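PDB 2DY1: elongation factor G from Thermus thermophilus, which binds GTP together with a magnesium ion and probably acts as a GTPase in the elongation step of translation. Local coordinates for residues R10-K22 and I91-V105. Residues are numbered along the deposited sequence; the frame is centred on the assembly and turned at random.
Sequences RTVALVGHAGSGK and IRGALEAADAALVAV. With GTP (guanosine-5'-triphosphate), chain C.
Leu14 lies alongside Leu102, both pointing the same way, with Leu14 CD1 3.7 Å from Leu102 CG. Each keeps CG anti to its main-chain nitrogen (chi1 171° in both), which accounts for the matched course of the two side chains. They belong to neighbouring parallel strands in the central sheet of a P-loop GTPase domain; the 10-22 segment continues from its strand into the phosphate-binding loop, where the amides of Gly19, Gly21 and Lys22 donate to O3B, O3A and O1B of GTP. Register is set by alternating backbone bonds: Ala13 N gives to Ala100 O, Leu102 N to Ala13 O, Val15 N to Leu102 O and Ala104 N to Val15 O. On the face holding Ala13 and Val15, helix 91-97 runs back at 156° to the strand, its axis 7.2 Å away. Small residues permit this approach: Ala13 CB lies 3.6 Å from Ala94 O, and it also touches Ala98 CB in the turn after the helix. From the helix, Leu95 CD2 reaches both Ala13 CB and Val15 CG1. At the end of the strand away from the nucleotide Asp99 N donates to Thr11 O from above the carbonyl plane, while the Asp99 carboxylate forms salt bridges with Arg278 and Arg304.

Ala104 CB packs against the loop at Ser20 OG (3.5 Å) and the first helical turn at Lys22 CG (3.8 Å). Bends at chi3 and chi4 fold the Lys22 chain back round O1B of GTP, and NZ hydrogen-bonds O3G at 2.7 Å, O1B at 2.8 Å and the Gly16 carbonyl. Replacing Lys22 with a methionine would probably leave O1B and O3G without their bridging positive charge and Gly16 O without this donor. Ser20 OG donates in the carbonyl plane to His17 O, 2.7 Å away, an oxygen that also accepts from Ser20 N.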
loop_
_atom_site.group_PDB
_atom_site.type_symbol
_atom_site.label_atom_id
_atom_site.label_comp_id
_atom_site.label_asym_id
_atom_site.label_seq_id
_atom_site.Cartn_x
_atom_site.Cartn_y
_atom_site.Cartn_z
ATOM N N ARG A 10 -2.316 -26.074 1.567
ATOM C CA ARG A 10 -2.291 -24.876 2.405
ATOM C C ARG A 10 -1.919 -23.697 1.504
ATOM O O ARG A 10 -1.161 -23.864 0.556
ATOM C CB ARG A 10 -1.210 -24.945 3.490
ATOM C CG ARG A 10 -1.270 -26.131 4.430
ATOM C CD ARG A 10 -2.466 -26.051 5.341
ATOM N NE ARG A 10 -2.454 -27.176 6.271
ATOM C CZ ARG A 10 -3.118 -28.308 6.081
ATOM N NH1 ARG A 10 -3.842 -28.471 4.985
ATOM N NH2 ARG A 10 -3.093 -29.252 7.016
ATOM N N THR A 11 -2.473 -22.525 1.784
ATOM C CA THR A 11 -2.104 -21.302 1.063
ATOM C C THR A 11 -1.567 -20.399 2.179
ATOM O O THR A 11 -2.289 -20.065 3.125
ATOM C CB THR A 11 -3.289 -20.602 0.396
ATOM O OG1 THR A 11 -4.041 -21.563 -0.364
ATOM C CG2 THR A 11 -2.769 -19.535 -0.577
ATOM N N VAL A 12 -0.332 -19.938 2.020
ATOM C CA VAL A 12 0.326 -19.176 3.080
ATOM C C VAL A 12 1.055 -17.964 2.529
ATOM O O VAL A 12 1.770 -18.097 1.533
ATOM C CB VAL A 12 1.374 -20.099 3.793
ATOM C CG1 VAL A 12 2.109 -19.341 4.903
ATOM C CG2 VAL A 12 0.677 -21.353 4.367
ATOM N N ALA A 13 0.875 -16.797 3.162
ATOM C CA ALA A 13 1.603 -15.587 2.731
ATOM C C ALA A 13 2.802 -15.446 3.660
ATOM O O ALA A 13 2.634 -15.478 4.873
ATOM C CB ALA A 13 0.738 -14.357 2.861
ATOM N N LEU A 14 3.987 -15.277 3.079
ATOM C CA LEU A 14 5.234 -15.129 3.843
ATOM C C LEU A 14 5.505 -13.622 3.831
ATOM O O LEU A 14 5.787 -13.014 2.770
ATOM C CB LEU A 14 6.345 -15.909 3.138
ATOM C CG LEU A 14 7.773 -15.715 3.641
ATOM C CD1 LEU A 14 7.873 -16.030 5.133
ATOM C CD2 LEU A 14 8.658 -16.655 2.849
ATOM N N VAL A 15 5.428 -13.019 5.016
ATOM C CA VAL A 15 5.569 -11.575 5.168
ATOM C C VAL A 15 6.572 -11.269 6.258
ATOM O O VAL A 15 7.015 -12.171 6.970
ATOM C CB VAL A 15 4.220 -10.938 5.543
ATOM C CG1 VAL A 15 3.234 -11.104 4.378
ATOM C CG2 VAL A 15 3.618 -11.633 6.799
ATOM N N GLY A 16 6.941 -10.005 6.370
ATOM C CA GLY A 16 7.899 -9.624 7.401
ATOM C C GLY A 16 8.694 -8.412 6.948
ATOM O O GLY A 16 8.643 -8.032 5.788
ATOM N N HIS A 17 9.426 -7.806 7.866
ATOM C CA HIS A 17 10.219 -6.633 7.546
ATOM C C HIS A 17 11.212 -6.911 6.445
ATOM O O HIS A 17 11.696 -8.033 6.272
ATOM C CB HIS A 17 10.991 -6.182 8.786
ATOM C CG HIS A 17 11.519 -4.784 8.701
ATOM N ND1 HIS A 17 10.764 -3.681 9.037
ATOM C CD2 HIS A 17 12.730 -4.313 8.324
ATOM C CE1 HIS A 17 11.488 -2.588 8.867
ATOM N NE2 HIS A 17 12.685 -2.945 8.436
ATOM N N ALA A 18 11.549 -5.853 5.720
ATOM C CA ALA A 18 12.507 -5.959 4.647
ATOM C C ALA A 18 13.801 -6.612 5.130
ATOM O O ALA A 18 14.352 -6.236 6.169
ATOM C CB ALA A 18 12.795 -4.564 4.094
ATOM N N GLY A 19 14.288 -7.584 4.372
ATOM C CA GLY A 19 15.536 -8.256 4.686
ATOM C C GLY A 19 15.491 -9.316 5.769
ATOM O O GLY A 19 16.540 -9.771 6.224
ATOM N N SER A 20 14.289 -9.708 6.189
ATOM C CA SER A 20 14.137 -10.718 7.234
ATOM C C SER A 20 14.393 -12.155 6.747
ATOM O O SER A 20 14.243 -13.098 7.516
ATOM C CB SER A 20 12.747 -10.589 7.879
ATOM O OG SER A 20 11.716 -10.681 6.912
ATOM N N GLY A 21 14.734 -12.329 5.468
ATOM C CA GLY A 21 15.074 -13.645 4.957
ATOM C C GLY A 21 14.000 -14.445 4.244
ATOM O O GLY A 21 14.168 -15.642 4.052
ATOM N N LYS A 22 12.927 -13.768 3.853
ATOM C CA LYS A 22 11.792 -14.404 3.186
ATOM C C LYS A 22 12.121 -15.086 1.861
ATOM O O LYS A 22 11.837 -16.272 1.655
ATOM C CB LYS A 22 10.690 -13.358 2.961
ATOM C CG LYS A 22 10.127 -12.735 4.270
ATOM C CD LYS A 22 9.055 -11.671 3.989
ATOM C CE LYS A 22 9.554 -10.481 3.169
ATOM N NZ LYS A 22 10.464 -9.569 3.913
ATOM N N ILE A 91 1.799 -6.587 -0.656
ATOM C CA ILE A 91 1.756 -7.217 0.651
ATOM C C ILE A 91 0.314 -7.515 1.049
ATOM O O ILE A 91 0.002 -8.646 1.462
ATOM C CB ILE A 91 2.409 -6.323 1.725
ATOM C CG1 ILE A 91 3.901 -6.154 1.402
ATOM C CG2 ILE A 91 2.269 -6.984 3.126
ATOM C CD1 ILE A 91 4.630 -5.124 2.284
ATOM N N ARG A 92 -0.558 -6.521 0.942
ATOM C CA ARG A 92 -1.950 -6.757 1.345
ATOM C C ARG A 92 -2.631 -7.744 0.409
ATOM O O ARG A 92 -3.449 -8.569 0.852
ATOM C CB ARG A 92 -2.699 -5.425 1.462
ATOM C CG ARG A 92 -2.178 -4.609 2.672
ATOM C CD ARG A 92 -2.999 -3.394 2.977
ATOM N NE ARG A 92 -2.412 -2.631 4.089
ATOM C CZ ARG A 92 -3.066 -1.683 4.751
ATOM N NH1 ARG A 92 -4.313 -1.394 4.414
ATOM N NH2 ARG A 92 -2.474 -1.026 5.741
ATOM N N GLY A 93 -2.271 -7.694 -0.868
ATOM C CA GLY A 93 -2.833 -8.641 -1.821
ATOM C C GLY A 93 -2.436 -10.076 -1.481
ATOM O O GLY A 93 -3.249 -10.993 -1.600
ATOM N N ALA A 94 -1.184 -10.296 -1.071
ATOM C CA ALA A 94 -0.720 -11.642 -0.722
ATOM C C ALA A 94 -1.459 -12.151 0.509
ATOM O O ALA A 94 -1.844 -13.313 0.554
ATOM C CB ALA A 94 0.792 -11.647 -0.468
ATOM N N LEU A 95 -1.670 -11.279 1.491
ATOM C CA LEU A 95 -2.376 -11.693 2.698
ATOM C C LEU A 95 -3.839 -12.004 2.363
ATOM O O LEU A 95 -4.404 -12.978 2.871
ATOM C CB LEU A 95 -2.244 -10.612 3.791
ATOM C CG LEU A 95 -0.835 -10.595 4.420
ATOM C CD1 LEU A 95 -0.605 -9.296 5.159
ATOM C CD2 LEU A 95 -0.648 -11.812 5.337
ATOM N N GLU A 96 -4.449 -11.187 1.506
ATOM C CA GLU A 96 -5.842 -11.420 1.074
ATOM C C GLU A 96 -5.996 -12.794 0.450
ATOM O O GLU A 96 -7.026 -13.469 0.617
ATOM C CB GLU A 96 -6.236 -10.444 -0.025
ATOM C CG GLU A 96 -6.828 -9.165 0.359
ATOM C CD GLU A 96 -7.565 -8.576 -0.828
ATOM O OE1 GLU A 96 -8.080 -7.470 -0.708
ATOM O OE2 GLU A 96 -7.635 -9.245 -1.889
ATOM N N ALA A 97 -4.977 -13.189 -0.311
ATOM C CA ALA A 97 -4.959 -14.442 -1.031
ATOM C C ALA A 97 -4.685 -15.685 -0.225
ATOM O O ALA A 97 -4.927 -16.774 -0.702
ATOM C CB ALA A 97 -3.912 -14.359 -2.160
ATOM N N ALA A 98 -4.173 -15.529 0.993
ATOM C CA ALA A 98 -3.786 -16.693 1.794
ATOM C C ALA A 98 -4.737 -16.974 2.937
ATOM O O ALA A 98 -5.551 -16.129 3.268
ATOM C CB ALA A 98 -2.382 -16.468 2.354
ATOM N N ASP A 99 -4.590 -18.157 3.534
ATOM C CA ASP A 99 -5.418 -18.532 4.668
ATOM C C ASP A 99 -4.639 -18.435 5.985
ATOM O O ASP A 99 -5.196 -18.699 7.063
ATOM C CB ASP A 99 -5.969 -19.957 4.493
ATOM C CG ASP A 99 -6.840 -20.097 3.257
ATOM O OD1 ASP A 99 -7.433 -19.088 2.827
ATOM O OD2 ASP A 99 -6.930 -21.231 2.721
ATOM N N ALA A 100 -3.363 -18.054 5.909
ATOM C CA ALA A 100 -2.525 -17.907 7.109
ATOM C C ALA A 100 -1.307 -17.090 6.722
ATOM O O ALA A 100 -0.949 -17.027 5.541
ATOM C CB ALA A 100 -2.078 -19.266 7.632
ATOM N N ALA A 101 -0.685 -16.466 7.723
ATOM C CA ALA A 101 0.510 -15.669 7.485
ATOM C C ALA A 101 1.707 -16.297 8.196
ATOM O O ALA A 101 1.611 -16.669 9.359
ATOM C CB ALA A 101 0.301 -14.265 8.009
ATOM N N LEU A 102 2.815 -16.450 7.476
ATOM C CA LEU A 102 4.070 -16.946 8.049
ATOM C C LEU A 102 4.877 -15.659 8.132
ATOM O O LEU A 102 5.187 -15.049 7.108
ATOM C CB LEU A 102 4.748 -17.945 7.106
ATOM C CG LEU A 102 6.177 -18.374 7.489
ATOM C CD1 LEU A 102 6.190 -19.018 8.912
ATOM C CD2 LEU A 102 6.708 -19.397 6.458
ATOM N N VAL A 103 5.227 -15.253 9.344
ATOM C CA VAL A 103 5.899 -13.975 9.556
ATOM C C VAL A 103 7.362 -14.183 9.897
ATOM O O VAL A 103 7.677 -14.711 10.949
ATOM C CB VAL A 103 5.180 -13.204 10.715
ATOM C CG1 VAL A 103 5.761 -11.806 10.873
ATOM C CG2 VAL A 103 3.647 -13.132 10.439
ATOM N N ALA A 104 8.254 -13.781 8.982
ATOM C CA ALA A 104 9.692 -13.927 9.199
ATOM C C ALA A 104 10.157 -12.810 10.110
ATOM O O ALA A 104 9.769 -11.646 9.945
ATOM C CB ALA A 104 10.452 -13.833 7.873
ATOM N N VAL A 105 10.982 -13.184 11.085
ATOM C CA VAL A 105 11.533 -12.229 12.042
ATOM C C VAL A 105 13.027 -12.522 12.175
ATOM O O VAL A 105 13.426 -13.631 12.524
ATOM C CB VAL A 105 10.860 -12.392 13.444
ATOM C CG1 VAL A 105 11.584 -11.526 14.506
ATOM C CG2 VAL A 105 9.399 -12.005 13.354
HETATM P PG GTP C . 12.702 -8.269 1.199
HETATM O O1G GTP C . 13.552 -7.021 0.650
HETATM O O2G GTP C . 12.073 -9.065 -0.045
HETATM O O3G GTP C . 11.676 -7.879 2.192
HETATM O O3B GTP C . 13.848 -9.198 1.845
HETATM P PB GTP C . 13.667 -10.747 2.226
HETATM O O1B GTP C . 12.914 -10.837 3.499
HETATM O O2B GTP C . 13.136 -11.490 1.058
HETATM O O3A GTP C . 15.173 -11.166 2.585
HETATM P PA GTP C . 16.193 -11.835 1.544
HETATM O O1A GTP C . 15.848 -13.265 1.383
HETATM O O2A GTP C . 16.270 -10.983 0.335
HETATM O "O5'" GTP C . 17.591 -11.767 2.333
HETATM C "C5'" GTP C . 18.240 -10.501 2.467
HETATM C "C4'" GTP C . 19.690 -10.705 2.901
HETATM O "O4'" GTP C . 19.653 -11.532 4.076
HETATM C "C3'" GTP C . 20.448 -11.498 1.834
HETATM O "O3'" GTP C . 21.825 -11.111 1.854
HETATM C "C2'" GTP C . 20.296 -12.940 2.317
HETATM O "O2'" GTP C . 21.417 -13.709 1.871
HETATM C "C1'" GTP C . 20.441 -12.705 3.820
HETATM N N9 GTP C . 19.919 -13.826 4.634
HETATM C C8 GTP C . 18.701 -14.356 4.549
HETATM N N7 GTP C . 18.533 -15.249 5.522
HETATM C C5 GTP C . 19.657 -15.296 6.232
HETATM C C6 GTP C . 20.061 -16.029 7.343
HETATM O O6 GTP C . 19.301 -16.809 7.916
HETATM N N1 GTP C . 21.359 -15.837 7.835
HETATM C C2 GTP C . 22.214 -14.920 7.212
HETATM N N2 GTP C . 23.446 -14.732 7.677
HETATM N N3 GTP C . 21.786 -14.227 6.145
HETATM C C4 GTP C . 20.548 -14.396 5.658
HETATM O O HOH W 1 -4.893 -22.928 3.368
HETATM O O HOH W 2 10.227 -9.054 10.443
#